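PDB 4LQ8: Sca-family protein from Rickettsia rickettsii, which probably takes part in cell adhesion as surface cell antigen 4, a 120 kDa rickettsial antigen of which this is the N-terminal head domain. Local coordinates for residues E29-G33 with K250-A256; S62-T66 with G235-L239; T203-T207 with Q217-Y221; L230-S236 with E265-P271; K280-G286 with L328-I334. All coordinates share one frame; numbering follows the deposited sequence.

Contact 1 of 5, residues E29-G33 with K250-A256; sequences EADDG and KPSKDKA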
# COMPACT_ATOMS: atom_id res chain seq x y z
N GLU A 29 -6.53 -9.11 -17.51
CA GLU A 29 -7.16 -8.52 -16.32
C GLU A 29 -6.48 -8.99 -15.03
O GLU A 29 -6.31 -10.19 -14.82
CB GLU A 29 -8.67 -8.78 -16.29
CG GLU A 29 -9.46 -7.68 -15.60
CD GLU A 29 -10.97 -7.85 -15.54
OE1 GLU A 29 -11.42 -8.90 -15.02
OE2 GLU A 29 -11.70 -6.91 -15.93
N ALA A 30 -6.03 -8.03 -14.20
CA ALA A 30 -5.36 -8.34 -12.93
C ALA A 30 -6.33 -8.89 -11.90
O ALA A 30 -7.53 -8.72 -12.03
CB ALA A 30 -4.68 -7.10 -12.39
N ASP A 31 -5.81 -9.57 -10.89
CA ASP A 31 -6.65 -10.16 -9.86
C ASP A 31 -6.09 -9.97 -8.48
O ASP A 31 -4.93 -9.61 -8.33
CB ASP A 31 -6.79 -11.67 -10.14
CG ASP A 31 -8.13 -12.26 -9.76
OD1 ASP A 31 -8.86 -11.63 -8.92
OD2 ASP A 31 -8.46 -13.35 -10.28
N ASP A 32 -6.93 -10.22 -7.45
CA ASP A 32 -6.51 -10.20 -6.06
C ASP A 32 -5.75 -11.49 -5.85
O ASP A 32 -6.11 -12.50 -6.44
CB ASP A 32 -7.73 -10.12 -5.13
CG ASP A 32 -8.56 -8.85 -5.27
OD1 ASP A 32 -7.99 -7.81 -5.65
OD2 ASP A 32 -9.77 -8.91 -5.02
N GLY A 33 -4.69 -11.44 -5.05
CA GLY A 33 -3.83 -12.58 -4.74
C GLY A 33 -3.62 -12.78 -3.25
O GLY A 33 -3.76 -11.84 -2.46
N LYS A 250 -11.67 -3.88 -12.71
CA LYS A 250 -10.25 -4.17 -12.52
C LYS A 250 -9.40 -3.66 -13.68
O LYS A 250 -9.88 -3.66 -14.81
CB LYS A 250 -10.03 -5.68 -12.24
CG LYS A 250 -10.68 -6.12 -10.91
CD LYS A 250 -10.31 -7.52 -10.45
CE LYS A 250 -11.06 -8.63 -11.13
NZ LYS A 250 -10.35 -9.13 -12.34
N PRO A 251 -8.17 -3.16 -13.43
CA PRO A 251 -7.35 -2.71 -14.57
C PRO A 251 -6.70 -3.91 -15.25
O PRO A 251 -6.80 -5.04 -14.75
CB PRO A 251 -6.28 -1.86 -13.88
CG PRO A 251 -6.09 -2.52 -12.55
CD PRO A 251 -7.43 -3.07 -12.16
N SER A 252 -5.98 -3.67 -16.35
CA SER A 252 -5.25 -4.77 -16.98
C SER A 252 -3.99 -5.07 -16.14
O SER A 252 -3.53 -4.20 -15.38
CB SER A 252 -4.87 -4.43 -18.42
OG SER A 252 -4.01 -3.31 -18.47
N LYS A 253 -3.46 -6.29 -16.25
CA LYS A 253 -2.25 -6.76 -15.58
C LYS A 253 -1.08 -5.80 -15.77
O LYS A 253 -0.31 -5.60 -14.83
CB LYS A 253 -1.84 -8.16 -16.10
CG LYS A 253 -2.56 -9.32 -15.43
CD LYS A 253 -2.19 -10.64 -16.10
CE LYS A 253 -2.73 -11.86 -15.39
NZ LYS A 253 -4.20 -12.03 -15.60
N ASP A 254 -0.94 -5.19 -16.97
CA ASP A 254 0.15 -4.27 -17.30
C ASP A 254 0.12 -2.92 -16.58
O ASP A 254 1.16 -2.29 -16.47
CB ASP A 254 0.26 -4.05 -18.82
CG ASP A 254 1.03 -5.15 -19.53
OD1 ASP A 254 2.18 -5.44 -19.11
OD2 ASP A 254 0.48 -5.75 -20.48
N LYS A 255 -1.05 -2.47 -16.13
CA LYS A 255 -1.25 -1.18 -15.46
C LYS A 255 -1.58 -1.33 -13.97
O LYS A 255 -1.70 -0.33 -13.26
CB LYS A 255 -2.39 -0.41 -16.14
CG LYS A 255 -2.06 0.07 -17.54
CD LYS A 255 -3.18 0.94 -18.10
CE LYS A 255 -2.93 1.38 -19.53
NZ LYS A 255 -1.85 2.40 -19.63
N ALA A 256 -1.73 -2.58 -13.51
CA ALA A 256 -2.17 -2.92 -12.16
C ALA A 256 -1.22 -2.58 -11.03
O ALA A 256 -0.05 -2.95 -11.07
CB ALA A 256 -2.52 -4.38 -12.08
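E29 and A30 form the lead-in to strand 33-37 and are pinned by the loop K250-A256, which closes the long antiparallel hairpin of strands 236-245 and 258-265 in the mixed sheet. Two short backbone approaches set the alignment, with the CA atoms of E29 and S252 and of A30 and K253 facing each other. One direct backbone bond holds this alignment: A30 N donates to P251 O over 3.1 Å, nearly straight at 168°, with the donor in the carbonyl plane.

The rest of the polar hold comes from two lysines. K250 NZ lies 2.9 Å from A30 O, which it approaches nearly along the C=O axis, and it also forms a salt bridge of 2.9 Å with E29 OE1. That oxygen is met from above the carboxylate plane. Bends at chi3 (-80°) and chi4 of K250 bring NZ to both oxygens. The glutamate and lysine chains cross at about a right angle. K253 takes the carbonyl one residue earlier: its NZ is 2.9 Å from E29 O and stands well above that carbonyl plane. Each of the two carbonyls thus accepts from a lysine ammonium. D31 adds a nearby opposite charge, its OD1 lying 4.5 Å from K250 NZ, too far for a salt bridge. D32, still in the loop, forms a salt bridge with R222. Apart from these bonds, A30 is buried, and its CB presses on A256 CB at 3.5 Å, a close approach for two methyl carbons.

Contact 2 of 5, residues S62-T66 with G235-L239; sequences SDPIT and GSMHL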
# COMPACT_ATOMS: atom_id res chain seq x y z
N SER A 62 11.84 -11.44 9.32
CA SER A 62 10.79 -11.46 8.30
C SER A 62 10.82 -12.66 7.35
O SER A 62 11.86 -13.32 7.20
CB SER A 62 10.79 -10.15 7.51
OG SER A 62 11.85 -10.11 6.57
N ASP A 63 9.69 -12.92 6.68
CA ASP A 63 9.61 -14.01 5.72
C ASP A 63 9.96 -13.50 4.28
O ASP A 63 10.15 -12.29 4.11
CB ASP A 63 8.25 -14.74 5.84
CG ASP A 63 7.00 -14.14 5.23
OD1 ASP A 63 7.11 -13.44 4.21
OD2 ASP A 63 5.90 -14.52 5.67
N PRO A 64 10.10 -14.39 3.27
CA PRO A 64 10.50 -13.91 1.92
C PRO A 64 9.54 -12.95 1.22
O PRO A 64 10.01 -12.15 0.42
CB PRO A 64 10.68 -15.21 1.11
CG PRO A 64 10.80 -16.28 2.12
CD PRO A 64 9.95 -15.86 3.28
N ILE A 65 8.23 -13.01 1.51
CA ILE A 65 7.26 -12.11 0.87
C ILE A 65 7.44 -10.70 1.41
O ILE A 65 7.56 -9.76 0.63
CB ILE A 65 5.79 -12.60 1.01
CG1 ILE A 65 5.62 -14.14 0.72
CG2 ILE A 65 4.81 -11.74 0.21
CD1 ILE A 65 6.24 -14.71 -0.45
N THR A 66 7.42 -10.55 2.74
CA THR A 66 7.59 -9.27 3.43
C THR A 66 8.90 -8.63 2.99
O THR A 66 8.91 -7.46 2.63
CB THR A 66 7.56 -9.47 4.94
OG1 THR A 66 6.44 -10.30 5.28
CG2 THR A 66 7.51 -8.15 5.71
N GLY A 235 -0.44 -19.21 11.82
CA GLY A 235 0.14 -19.07 10.49
C GLY A 235 0.47 -17.67 10.02
O GLY A 235 0.42 -16.71 10.79
N SER A 236 0.83 -17.58 8.74
CA SER A 236 1.18 -16.35 8.04
C SER A 236 0.21 -16.17 6.89
O SER A 236 -0.36 -17.15 6.39
CB SER A 236 2.60 -16.42 7.50
OG SER A 236 3.52 -16.67 8.55
N MET A 237 0.05 -14.93 6.44
CA MET A 237 -0.87 -14.59 5.37
C MET A 237 -0.40 -13.33 4.66
O MET A 237 -0.05 -12.36 5.32
CB MET A 237 -2.27 -14.41 6.01
CG MET A 237 -3.34 -13.86 5.10
SD MET A 237 -4.92 -13.68 5.99
CE MET A 237 -4.59 -12.29 7.02
N HIS A 238 -0.39 -13.35 3.33
CA HIS A 238 -0.03 -12.17 2.54
C HIS A 238 -1.15 -11.90 1.56
O HIS A 238 -1.64 -12.82 0.92
CB HIS A 238 1.32 -12.33 1.82
CG HIS A 238 2.44 -12.61 2.77
ND1 HIS A 238 3.16 -11.58 3.35
CD2 HIS A 238 2.92 -13.79 3.21
CE1 HIS A 238 4.05 -12.18 4.13
NE2 HIS A 238 3.93 -13.51 4.07
N LEU A 239 -1.60 -10.65 1.51
CA LEU A 239 -2.72 -10.24 0.69
C LEU A 239 -2.31 -9.20 -0.29
O LEU A 239 -1.59 -8.27 0.06
CB LEU A 239 -3.84 -9.68 1.57
CG LEU A 239 -4.34 -10.58 2.73
CD1 LEU A 239 -5.34 -9.80 3.58
CD2 LEU A 239 -4.97 -11.88 2.18
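The backbones stay well apart where D63 and I65 face the strand: the CA atoms of D63 and S236 are 9.1 Å apart and those of I65 and H238 7.5 Å, so side chains must bridge the gap. The imidazole of H238 does most of it. Its NE2 donates to D63 OD2 over 2.7 Å at 149°, with the oxygen in the ring plane and accepting the N-H on its syn lone pair. The carboxylate itself is turned 62° against the ring.

D63 is also the N-cap of helix 64-90. Its OD1 accepts from I65 N at 3.0 Å and from T66 N at 3.3 Å, which arrive from opposite faces of the carboxylate plane. A chi1 of 79° places CG between the backbone N and the carbonyl carbon and so folds the carboxylate back over these amides, while leaving OD2 for the histidine. One aspartate thus ties the helix start to strand 236-245, a His-carboxylate bond joined to a cap; the helix end would probably stabilise its negative charge.

I65 covers a face of the imidazole in a CH-pi contact, its CB 3.5 Å from the centroid of the H238 ring and almost straight above it, with CG2 close to ND1. At the ring edge, in plane, T66 OG1 lies 3.3 Å from H238 CE1, although the hydroxyl's own strong partner is E264. On the other nitrogen, H238 ND1 is hydrogen-bonded to H262 ND1 of strand 258-265.

Contact 3 of 5, residues T203-T207 with Q217-Y221; sequences TKPFT and QISSY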
# COMPACT_ATOMS: atom_id res chain seq x y z
N THR A 203 -23.63 3.16 -4.42
CA THR A 203 -24.68 4.17 -4.25
C THR A 203 -24.21 5.48 -3.61
O THR A 203 -25.04 6.28 -3.17
CB THR A 203 -25.88 3.58 -3.49
OG1 THR A 203 -25.45 3.22 -2.18
CG2 THR A 203 -26.51 2.39 -4.21
N LYS A 204 -22.90 5.71 -3.57
CA LYS A 204 -22.37 6.94 -3.02
C LYS A 204 -21.39 7.59 -4.03
O LYS A 204 -20.17 7.61 -3.81
CB LYS A 204 -21.73 6.70 -1.63
CG LYS A 204 -21.52 7.98 -0.85
CD LYS A 204 -20.99 7.76 0.56
CE LYS A 204 -20.49 9.09 1.07
NZ LYS A 204 -20.22 9.06 2.52
N PRO A 205 -21.89 8.09 -5.19
CA PRO A 205 -20.94 8.70 -6.16
C PRO A 205 -20.30 9.97 -5.58
O PRO A 205 -20.90 10.68 -4.74
CB PRO A 205 -21.84 9.04 -7.36
CG PRO A 205 -23.22 9.19 -6.78
CD PRO A 205 -23.29 8.19 -5.66
N PHE A 206 -19.08 10.24 -6.02
CA PHE A 206 -18.36 11.44 -5.65
C PHE A 206 -17.38 11.78 -6.76
O PHE A 206 -17.00 10.90 -7.54
CB PHE A 206 -17.65 11.29 -4.28
CG PHE A 206 -16.56 10.26 -4.23
CD1 PHE A 206 -15.24 10.60 -4.52
CD2 PHE A 206 -16.84 8.94 -3.89
CE1 PHE A 206 -14.24 9.65 -4.50
CE2 PHE A 206 -15.83 7.98 -3.85
CZ PHE A 206 -14.53 8.35 -4.12
N THR A 207 -16.97 13.04 -6.82
CA THR A 207 -16.00 13.53 -7.78
C THR A 207 -14.72 13.95 -7.06
O THR A 207 -14.76 14.60 -6.01
CB THR A 207 -16.58 14.69 -8.62
OG1 THR A 207 -17.66 14.18 -9.40
CG2 THR A 207 -15.55 15.33 -9.55
N GLN A 217 -15.35 11.27 -11.87
CA GLN A 217 -16.39 10.71 -11.02
C GLN A 217 -16.05 9.27 -10.67
O GLN A 217 -15.73 8.48 -11.57
CB GLN A 217 -17.78 10.78 -11.65
CG GLN A 217 -18.84 10.33 -10.62
CD GLN A 217 -20.24 10.43 -11.11
OE1 GLN A 217 -20.80 9.44 -11.58
NE2 GLN A 217 -20.85 11.60 -10.99
N ILE A 218 -16.13 8.93 -9.38
CA ILE A 218 -15.96 7.56 -8.89
C ILE A 218 -17.38 7.06 -8.72
O ILE A 218 -18.10 7.52 -7.84
CB ILE A 218 -15.15 7.49 -7.55
CG1 ILE A 218 -13.72 8.12 -7.69
CG2 ILE A 218 -15.10 6.04 -6.98
CD1 ILE A 218 -12.76 7.48 -8.73
N SER A 219 -17.81 6.14 -9.58
CA SER A 219 -19.17 5.62 -9.50
C SER A 219 -19.25 4.32 -8.69
O SER A 219 -20.33 3.91 -8.31
CB SER A 219 -19.76 5.46 -10.90
OG SER A 219 -18.92 4.66 -11.71
N SER A 220 -18.10 3.70 -8.39
CA SER A 220 -18.08 2.49 -7.57
C SER A 220 -16.69 2.28 -7.01
O SER A 220 -15.70 2.56 -7.70
CB SER A 220 -18.51 1.26 -8.39
OG SER A 220 -18.62 0.11 -7.58
N TYR A 221 -16.60 1.77 -5.78
CA TYR A 221 -15.33 1.45 -5.13
C TYR A 221 -15.60 0.35 -4.11
O TYR A 221 -16.76 0.04 -3.83
CB TYR A 221 -14.67 2.69 -4.47
CG TYR A 221 -15.42 3.26 -3.29
CD1 TYR A 221 -15.18 2.79 -2.00
CD2 TYR A 221 -16.37 4.26 -3.45
CE1 TYR A 221 -15.86 3.32 -0.89
CE2 TYR A 221 -17.05 4.80 -2.36
CZ TYR A 221 -16.78 4.33 -1.08
OH TYR A 221 -17.50 4.79 -0.01
O HOH W 1 -18.46 6.13 -5.55
O HOH W 2 -20.61 4.65 -5.02
O HOH W 3 -19.94 12.88 -8.65
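This is the start of a beta hairpin, where strand 206-209 pairs with strand 215-224 and F206 faces I218 as an antiparallel hydrogen-bonded pair. I218 N donates to F206 O at 2.8 Å and 170°, whereas the return bond, F206 N to I218 O at 3.4 Å, is weak. T207 and Q217 follow as a non-hydrogen-bonded pair with CA atoms 4.3 Å apart; water 3 links T207 OG1 to Q217 NE2, which donates to it.

F206 CG sits between the backbone N and the carbonyl carbon (chi1 65°), which lays its ring beside I218 on the same sheet face. I218 CB stands 3.8 Å from the F206 ring centroid, 22° off the normal, in a CH-pi contact displaced toward the rim. Y221 approaches the F206 edge, its CE2 3.7 Å from F206 CE2, while the two rings lie obliquely to each other. On the K204 side of P205, where the strands diverge, water 1 takes over from direct pairing: it hydrogen-bonds to I218 O (2.7 Å) and K204 O (2.9 Å), in the plane of the Y221 ring at its edge.

Next door, I335 and G337 bond to the backbone of T207 and P205, V201 of strand 192-201 to that of Y221, and I292 of strand 292-297 packs on both rings.

Contact 4 of 5, residues L230-S236 with E265-P271; sequences LDQADGS and EGPNGKP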
# COMPACT_ATOMS: atom_id res chain seq x y z
N LEU A 230 -5.24 -10.82 14.94
CA LEU A 230 -5.93 -12.07 14.65
C LEU A 230 -5.84 -13.00 15.85
O LEU A 230 -4.82 -13.01 16.55
CB LEU A 230 -5.37 -12.72 13.37
CG LEU A 230 -5.64 -11.92 12.07
CD1 LEU A 230 -4.53 -10.87 11.83
CD2 LEU A 230 -5.72 -12.83 10.88
N ASP A 231 -6.94 -13.72 16.13
CA ASP A 231 -7.03 -14.62 17.27
C ASP A 231 -7.66 -15.97 16.87
O ASP A 231 -8.32 -16.60 17.69
CB ASP A 231 -7.81 -13.95 18.42
CG ASP A 231 -9.27 -13.55 18.14
OD1 ASP A 231 -9.71 -13.64 16.96
OD2 ASP A 231 -9.96 -13.11 19.09
N GLN A 232 -7.46 -16.41 15.61
CA GLN A 232 -8.02 -17.68 15.15
C GLN A 232 -6.90 -18.72 14.93
O GLN A 232 -6.13 -18.95 15.86
CB GLN A 232 -8.95 -17.47 13.95
CG GLN A 232 -10.19 -16.66 14.32
CD GLN A 232 -10.87 -16.11 13.11
OE1 GLN A 232 -11.63 -16.79 12.42
NE2 GLN A 232 -10.57 -14.86 12.79
N ALA A 233 -6.79 -19.35 13.74
CA ALA A 233 -5.74 -20.34 13.47
C ALA A 233 -4.35 -19.70 13.36
O ALA A 233 -4.23 -18.50 13.08
CB ALA A 233 -6.03 -21.11 12.20
N ASP A 234 -3.32 -20.51 13.60
CA ASP A 234 -1.92 -20.13 13.52
C ASP A 234 -1.48 -20.00 12.06
O ASP A 234 -2.08 -20.65 11.18
CB ASP A 234 -1.05 -21.21 14.19
CG ASP A 234 -1.14 -21.31 15.72
OD1 ASP A 234 -1.84 -20.48 16.33
OD2 ASP A 234 -0.49 -22.21 16.28
N GLY A 235 -0.44 -19.21 11.82
CA GLY A 235 0.14 -19.07 10.49
C GLY A 235 0.47 -17.67 10.02
O GLY A 235 0.42 -16.71 10.79
N SER A 236 0.83 -17.58 8.74
CA SER A 236 1.18 -16.35 8.04
C SER A 236 0.21 -16.17 6.89
O SER A 236 -0.36 -17.15 6.39
CB SER A 236 2.60 -16.42 7.50
OG SER A 236 3.52 -16.67 8.55
N GLU A 265 3.51 -15.17 11.24
CA GLU A 265 3.30 -15.93 12.47
C GLU A 265 4.05 -15.28 13.63
O GLU A 265 5.28 -15.16 13.58
CB GLU A 265 3.74 -17.40 12.27
CG GLU A 265 3.20 -18.34 13.33
CD GLU A 265 3.39 -19.83 13.10
OE1 GLU A 265 3.18 -20.29 11.96
OE2 GLU A 265 3.69 -20.54 14.09
N GLY A 266 3.29 -14.77 14.60
CA GLY A 266 3.82 -14.11 15.79
C GLY A 266 4.31 -15.08 16.86
O GLY A 266 4.35 -16.30 16.63
N PRO A 267 4.69 -14.56 18.07
CA PRO A 267 5.18 -15.46 19.14
C PRO A 267 4.13 -16.45 19.66
O PRO A 267 4.49 -17.57 20.01
CB PRO A 267 5.66 -14.49 20.23
CG PRO A 267 5.74 -13.14 19.58
CD PRO A 267 4.71 -13.14 18.50
N ASN A 268 2.85 -16.04 19.67
CA ASN A 268 1.70 -16.85 20.10
C ASN A 268 1.17 -17.80 18.99
O ASN A 268 0.23 -18.57 19.24
CB ASN A 268 0.57 -15.93 20.62
CG ASN A 268 0.02 -14.92 19.62
OD1 ASN A 268 0.54 -14.74 18.51
ND2 ASN A 268 -1.05 -14.23 20.01
N GLY A 269 1.77 -17.72 17.80
CA GLY A 269 1.40 -18.52 16.63
C GLY A 269 0.44 -17.80 15.70
O GLY A 269 0.30 -18.18 14.54
N LYS A 270 -0.22 -16.75 16.19
CA LYS A 270 -1.20 -15.99 15.42
C LYS A 270 -0.57 -15.07 14.37
O LYS A 270 0.50 -14.51 14.65
CB LYS A 270 -2.11 -15.16 16.36
CG LYS A 270 -2.73 -15.92 17.53
CD LYS A 270 -3.61 -17.09 17.12
CE LYS A 270 -3.96 -17.96 18.30
NZ LYS A 270 -4.21 -19.36 17.88
N PRO A 271 -1.23 -14.87 13.19
CA PRO A 271 -0.68 -13.92 12.20
C PRO A 271 -0.62 -12.52 12.79
O PRO A 271 -1.56 -12.08 13.46
CB PRO A 271 -1.68 -13.99 11.03
CG PRO A 271 -2.47 -15.25 11.25
CD PRO A 271 -2.50 -15.46 12.73
O HOH W 4 -2.39 -10.47 15.45
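K270 NZ is gripped by two oxygens of the loop before strand 236-245: Q232 O at 2.8 Å, met nearly head-on to its carbonyl, and D234 OD1 at 3.0 Å in a salt bridge. The lysine follows the type I beta turn G266-G269, which closes the hairpin of strands 258-265 and 271-277, so the grip fastens the tip of one connection against another. Its chain bends at chi2 (-60°), running CB past L230 O and then bringing CD and CE near Q232 O before NZ arrives. The turn region also contains an Asx turn, N268 OD1 accepting from K270 N.

Further along, the backbones meet directly. G235 N donates to G269 O over 3.0 Å at 156°, and D234 CA makes a short CA-H...O contact with the same carbonyl. G235 adopts a positive phi of 135° here, and across from it the G269 backbone packs against the D234 carboxylate. The carbonyl oxygen G235 O is packed against the P271 ring, 3.3 Å from P271 CG. S236 adds a side-chain bond, its OG accepting from E265 N at 3.1 Å.

P271 is the apolar wedge of the contact. Its ring sits between the G235 carbonyl and L230, which crosses it at about a right angle; L230 CB lies 4.0 Å from P271 CD, and L193 and Y263 also pack on the proline. Water 4 completes the seam, accepting from L230 N and donating to P271 O at 2.7 Å.

Contact 5 of 5, residues K280-G286 with L328-I334; sequences KPLKFAG and LSQAEDI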
# COMPACT_ATOMS: atom_id res chain seq x y z
N LYS A 280 2.61 5.22 -3.99
CA LYS A 280 2.79 6.44 -3.21
C LYS A 280 2.95 7.68 -4.12
O LYS A 280 3.49 7.54 -5.21
CB LYS A 280 4.01 6.33 -2.23
CG LYS A 280 3.83 5.32 -1.08
CD LYS A 280 2.64 5.65 -0.16
CE LYS A 280 2.59 4.83 1.11
NZ LYS A 280 2.05 3.47 0.88
N PRO A 281 2.57 8.90 -3.67
CA PRO A 281 1.87 9.21 -2.41
C PRO A 281 0.43 8.68 -2.47
O PRO A 281 -0.19 8.64 -3.53
CB PRO A 281 1.93 10.76 -2.36
CG PRO A 281 1.90 11.16 -3.79
CD PRO A 281 2.73 10.12 -4.51
N LEU A 282 -0.09 8.23 -1.34
CA LEU A 282 -1.46 7.73 -1.26
C LEU A 282 -2.43 8.91 -0.95
O LEU A 282 -2.12 9.74 -0.11
CB LEU A 282 -1.53 6.67 -0.13
CG LEU A 282 -2.81 5.85 -0.03
CD1 LEU A 282 -3.07 5.04 -1.31
CD2 LEU A 282 -2.72 4.89 1.13
N LYS A 283 -3.55 8.99 -1.66
CA LYS A 283 -4.54 10.04 -1.37
C LYS A 283 -5.77 9.40 -0.71
O LYS A 283 -6.00 8.21 -0.87
CB LYS A 283 -4.98 10.82 -2.64
CG LYS A 283 -3.86 11.36 -3.55
CD LYS A 283 -3.03 12.41 -2.86
CE LYS A 283 -2.24 13.25 -3.82
NZ LYS A 283 -1.60 14.37 -3.08
N PHE A 284 -6.58 10.21 -0.03
CA PHE A 284 -7.84 9.81 0.57
C PHE A 284 -8.90 10.75 0.06
O PHE A 284 -8.68 11.98 0.00
CB PHE A 284 -7.78 9.78 2.11
CG PHE A 284 -6.95 8.60 2.58
CD1 PHE A 284 -7.47 7.31 2.56
CD2 PHE A 284 -5.62 8.77 2.95
CE1 PHE A 284 -6.68 6.21 2.93
CE2 PHE A 284 -4.84 7.68 3.34
CZ PHE A 284 -5.37 6.41 3.31
N ALA A 285 -10.03 10.17 -0.36
CA ALA A 285 -11.16 10.90 -0.91
C ALA A 285 -11.99 11.48 0.25
O ALA A 285 -13.00 10.91 0.64
CB ALA A 285 -11.98 9.96 -1.79
N GLY A 286 -11.54 12.59 0.81
CA GLY A 286 -12.20 13.22 1.96
C GLY A 286 -11.30 13.13 3.19
O GLY A 286 -10.19 12.59 3.11
N LEU A 328 3.30 8.62 4.12
CA LEU A 328 3.27 9.22 2.76
C LEU A 328 1.85 9.34 2.14
O LEU A 328 1.61 8.91 1.01
CB LEU A 328 4.24 8.47 1.79
CG LEU A 328 5.71 8.29 2.23
CD1 LEU A 328 6.50 7.55 1.14
CD2 LEU A 328 6.37 9.64 2.53
N SER A 329 0.90 9.90 2.91
CA SER A 329 -0.48 10.04 2.45
C SER A 329 -1.07 11.41 2.74
O SER A 329 -0.58 12.13 3.60
CB SER A 329 -1.36 8.92 3.01
OG SER A 329 -1.76 9.23 4.33
N GLN A 330 -2.09 11.79 1.96
CA GLN A 330 -2.72 13.10 2.13
C GLN A 330 -4.22 12.99 1.87
O GLN A 330 -4.63 12.44 0.85
CB GLN A 330 -2.12 14.16 1.16
CG GLN A 330 -0.59 14.37 1.19
CD GLN A 330 0.19 13.45 0.26
OE1 GLN A 330 -0.06 13.37 -0.95
NE2 GLN A 330 1.20 12.77 0.80
N ALA A 331 -5.03 13.54 2.78
CA ALA A 331 -6.47 13.62 2.58
C ALA A 331 -6.68 14.74 1.55
O ALA A 331 -5.99 15.76 1.58
CB ALA A 331 -7.16 13.97 3.88
N GLU A 332 -7.56 14.50 0.59
CA GLU A 332 -7.82 15.47 -0.48
C GLU A 332 -9.28 15.82 -0.50
O GLU A 332 -10.10 15.10 0.06
CB GLU A 332 -7.38 14.91 -1.85
CG GLU A 332 -5.88 14.71 -2.01
CD GLU A 332 -5.00 15.95 -2.03
OE1 GLU A 332 -5.53 17.08 -1.99
OE2 GLU A 332 -3.76 15.79 -2.06
N ASP A 333 -9.59 16.93 -1.15
CA ASP A 333 -10.95 17.44 -1.27
C ASP A 333 -11.78 16.66 -2.29
O ASP A 333 -11.25 16.19 -3.30
CB ASP A 333 -10.88 18.92 -1.68
CG ASP A 333 -12.05 19.73 -1.19
OD1 ASP A 333 -12.78 19.25 -0.29
OD2 ASP A 333 -12.22 20.87 -1.69
N ILE A 334 -13.06 16.48 -2.01
CA ILE A 334 -13.98 15.79 -2.92
C ILE A 334 -15.35 16.47 -2.89
O ILE A 334 -15.64 17.23 -1.98
CB ILE A 334 -14.10 14.26 -2.68
CG1 ILE A 334 -14.72 13.92 -1.30
CG2 ILE A 334 -12.78 13.51 -2.93
CD1 ILE A 334 -15.37 12.45 -1.29
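K283 can be followed outward from strand 282-285, which runs parallel to strand 329-332; their axes come within 4.5 Å, with 26° between their directions. CB lies near Q330 O and against the CG of E332. Bent at chi2 (-65°), the chain then brings K283 CD to 3.5 Å from E332 OE2, and CE slightly nearer to that oxygen. At the tip, NZ bonds both Q330 OE1 and E332 OE2, each at 2.8 Å, the second as a salt bridge. Q330 OE1 is met in its carbonyl plane, E332 OE2 on the anti side. These two acceptors, two residues apart on the partner strand, hold the ammonium between them.

Parallel pairing supplies the frame: L282 N bonds L328 O, Q330 N bonds L282 O, F284 N bonds Q330 O, and E332 N bonds F284 O at 2.8 Å. On the other face, with L282, S329 and A331, the F284 ring turns its edge to S329, whose OG lies in plane 3.6 Å from F284 CE2 but is bonded to D327; R308 and Y311 of helix 308-320 pack on F284. At the end of the pair A285 centres an inverse gamma turn, and its CB meets I334 CG2 at 3.8 Å.

In the fold
Contacts 2 and 4 form one end of the domain, with centres 12 Å apart and G235 and S236 in common. Contacts 3 and 5 form another, 16 Å apart and touching through F206 against A285 and I334. Contact 1 lies between them, its centre 20 to 22 Å from contacts 2, 3 and 5; contacts 3 and 4 are the farthest apart at 37 Å. Contacts 2 and 5 both reach the mixed sheet, contact 3 the six-stranded antiparallel one. Along the chain contact 1 encloses contact 2, which encloses contact 3; contact 1 crosses contact 4 and closes before contact 5 opens. Contacts 1 and 2, spanning 217 and 169 residues, fix the lead-in to strand 33-37 and the start of helix 64-90 against the mixed sheet.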